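PDB 6TFX: ABC transporter substrate-binding protein from Rhizobium radiobacter, which binds the mannityl-opine mannopinic acid as the periplasmic solute-binding component of an ABC import system. Local coordinates for residues S94-R99 and Q114-V119. Numbering follows the deposited sequence.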
loop_
_atom_site.group_PDB
_atom_site.type_symbol
_atom_site.label_atom_id
_atom_site.label_comp_id
_atom_site.label_asym_id
_atom_site.label_seq_id
_atom_site.Cartn_x
_atom_site.Cartn_y
_atom_site.Cartn_z
ATOM N N SER A 94 -7.254 -12.451 -15.988
ATOM C CA SER A 94 -6.867 -11.565 -14.886
ATOM C C SER A 94 -5.402 -11.189 -14.908
ATOM O O SER A 94 -5.082 -10.000 -14.787
ATOM C CB SER A 94 -7.210 -12.186 -13.540
ATOM O OG SER A 94 -8.596 -12.425 -13.452
ATOM N N LEU A 95 -4.510 -12.192 -15.037
ATOM C CA LEU A 95 -3.056 -11.934 -15.046
ATOM C C LEU A 95 -2.639 -11.175 -16.288
ATOM O O LEU A 95 -1.784 -10.290 -16.196
ATOM C CB LEU A 95 -2.256 -13.231 -14.873
ATOM C CG LEU A 95 -2.433 -13.881 -13.505
ATOM C CD1 LEU A 95 -1.589 -15.144 -13.418
ATOM C CD2 LEU A 95 -2.022 -12.914 -12.340
ATOM N N ASP A 96 -3.317 -11.428 -17.447
ATOM C CA ASP A 96 -2.960 -10.629 -18.619
ATOM C C ASP A 96 -3.411 -9.186 -18.425
ATOM O O ASP A 96 -2.786 -8.266 -18.964
ATOM C CB ASP A 96 -3.614 -11.187 -19.888
ATOM C CG ASP A 96 -2.943 -12.432 -20.431
ATOM O OD1 ASP A 96 -1.798 -12.743 -19.985
ATOM O OD2 ASP A 96 -3.546 -13.092 -21.317
ATOM N N LYS A 97 -4.533 -8.985 -17.706
ATOM C CA LYS A 97 -5.023 -7.631 -17.421
ATOM C C LYS A 97 -4.037 -6.949 -16.451
ATOM O O LYS A 97 -3.603 -5.842 -16.724
ATOM C CB LYS A 97 -6.433 -7.669 -16.820
ATOM C CG LYS A 97 -7.020 -6.285 -16.560
ATOM C CD LYS A 97 -8.452 -6.405 -16.041
ATOM C CE LYS A 97 -9.044 -5.066 -15.659
ATOM N NZ LYS A 97 -8.290 -4.425 -14.544
ATOM N N ALA A 98 -3.628 -7.653 -15.376
ATOM C CA ALA A 98 -2.702 -7.120 -14.369
ATOM C C ALA A 98 -1.381 -6.662 -14.993
ATOM O O ALA A 98 -0.823 -5.665 -14.548
ATOM C CB ALA A 98 -2.420 -8.194 -13.325
ATOM N N ARG A 99 -0.886 -7.388 -16.003
ATOM C CA ARG A 99 0.404 -7.082 -16.617
ATOM C C ARG A 99 0.339 -6.103 -17.794
ATOM O O ARG A 99 1.369 -5.814 -18.401
ATOM C CB ARG A 99 1.144 -8.369 -16.996
ATOM C CG ARG A 99 0.576 -9.144 -18.162
ATOM C CD ARG A 99 1.020 -10.596 -18.011
ATOM N NE ARG A 99 0.682 -11.409 -19.184
ATOM C CZ ARG A 99 1.471 -11.568 -20.239
ATOM N NH1 ARG A 99 2.648 -10.956 -20.295
ATOM N NH2 ARG A 99 1.090 -12.334 -21.250
ATOM N N GLN A 114 6.182 -13.817 -19.360
ATOM C CA GLN A 114 6.149 -13.874 -20.821
ATOM C C GLN A 114 4.731 -14.232 -21.277
ATOM O O GLN A 114 4.162 -13.542 -22.129
ATOM C CB GLN A 114 7.154 -14.908 -21.350
ATOM C CG GLN A 114 7.272 -14.845 -22.851
ATOM C CD GLN A 114 7.836 -16.107 -23.457
ATOM O OE1 GLN A 114 8.692 -16.779 -22.873
ATOM N NE2 GLN A 114 7.362 -16.435 -24.662
ATOM N N LYS A 115 4.174 -15.339 -20.732
ATOM C CA LYS A 115 2.821 -15.738 -21.103
ATOM C C LYS A 115 2.103 -16.460 -19.983
ATOM O O LYS A 115 2.734 -16.972 -19.056
ATOM C CB LYS A 115 2.778 -16.529 -22.423
ATOM C CG LYS A 115 3.825 -17.601 -22.562
ATOM C CD LYS A 115 3.937 -18.104 -24.006
ATOM C CE LYS A 115 4.818 -19.323 -24.058
ATOM N NZ LYS A 115 4.937 -19.854 -25.444
ATOM N N VAL A 116 0.760 -16.445 -20.056
ATOM C CA VAL A 116 -0.116 -17.122 -19.092
ATOM C C VAL A 116 -1.088 -17.877 -19.990
ATOM O O VAL A 116 -1.768 -17.260 -20.830
ATOM C CB VAL A 116 -0.853 -16.137 -18.149
ATOM C CG1 VAL A 116 -1.648 -16.910 -17.093
ATOM C CG2 VAL A 116 0.137 -15.178 -17.476
ATOM N N GLU A 117 -1.142 -19.202 -19.821
ATOM C CA GLU A 117 -1.956 -20.061 -20.688
ATOM C C GLU A 117 -2.836 -21.030 -19.912
ATOM O O GLU A 117 -2.416 -21.570 -18.890
ATOM C CB GLU A 117 -1.037 -20.880 -21.617
ATOM C CG GLU A 117 -0.171 -20.019 -22.523
ATOM C CD GLU A 117 0.903 -20.751 -23.298
ATOM O OE1 GLU A 117 1.814 -21.339 -22.668
ATOM O OE2 GLU A 117 0.843 -20.715 -24.548
ATOM N N ALA A 118 -4.047 -21.283 -20.444
ATOM C CA ALA A 118 -4.969 -22.250 -19.863
ATOM C C ALA A 118 -4.678 -23.577 -20.557
ATOM O O ALA A 118 -4.996 -23.728 -21.749
ATOM C CB ALA A 118 -6.410 -21.819 -20.127
ATOM N N VAL A 119 -4.039 -24.517 -19.843
ATOM C CA VAL A 119 -3.696 -25.844 -20.404
ATOM C C VAL A 119 -5.002 -26.643 -20.512
ATOM O O VAL A 119 -5.236 -27.346 -21.495
ATOM C CB VAL A 119 -2.625 -26.559 -19.549
ATOM C CG1 VAL A 119 -2.345 -27.967 -20.066
ATOM C CG2 VAL A 119 -1.338 -25.736 -19.509
HETATM O O HOH W 1 -0.254 -14.945 -22.302
#
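V116 packs both of its methyl groups against the side of helix 88-98, crossing L95 at about a right angle. V116 CG2 lies 4.0 Å from L95 CB, while V116 CG1, anti to the backbone N (chi1 -175°), approaches L95 CD1 at 4.1 Å. A beta-branched residue suits this buried place on the strand, because it offers two methyls close to the backbone: CG2 meets the base of the leucine, CG1 the end of its longer chain. Leucine, wholly apolar, suits the buried helix face, and V92, one turn earlier, extends the same patch.

Beside this patch D96, in the last turn of the helix, and R99, the first residue beyond it, form a salt bridge. Aspartate's short side chain holds OD1 where an arginine three residues on can grip it with two nitrogens, from one face of the carboxylate. R99 NE makes the shorter and straighter bond, 2.9 Å from D96 OD1, on the anti side; NH2 comes from above the carboxylate plane. OD1 lies nearly in the guanidinium plane, and the paired bonds help to set the turn of that group; the extended arginine chain from CG to NE carries it past V116 CG2.

R99 NH2 also turns to the strand, its two N-H shared among D96 OD1, Q114 O at 3.4 Å and a water at 3.1 Å, which fits the weakness of the last two bonds. That water accepts from V116 N at 2.9 Å, linking the edge-strand backbone to the helix end. On the strand's other edge, a classic beta bulge sets Q114 and K115 together opposite T127 of strand 123-128. The arrangement is a helix laid against a four-stranded antiparallel sheet, at 113-118, one of its two edge strands, in a family 5 solute-binding protein, away from the opine pocket.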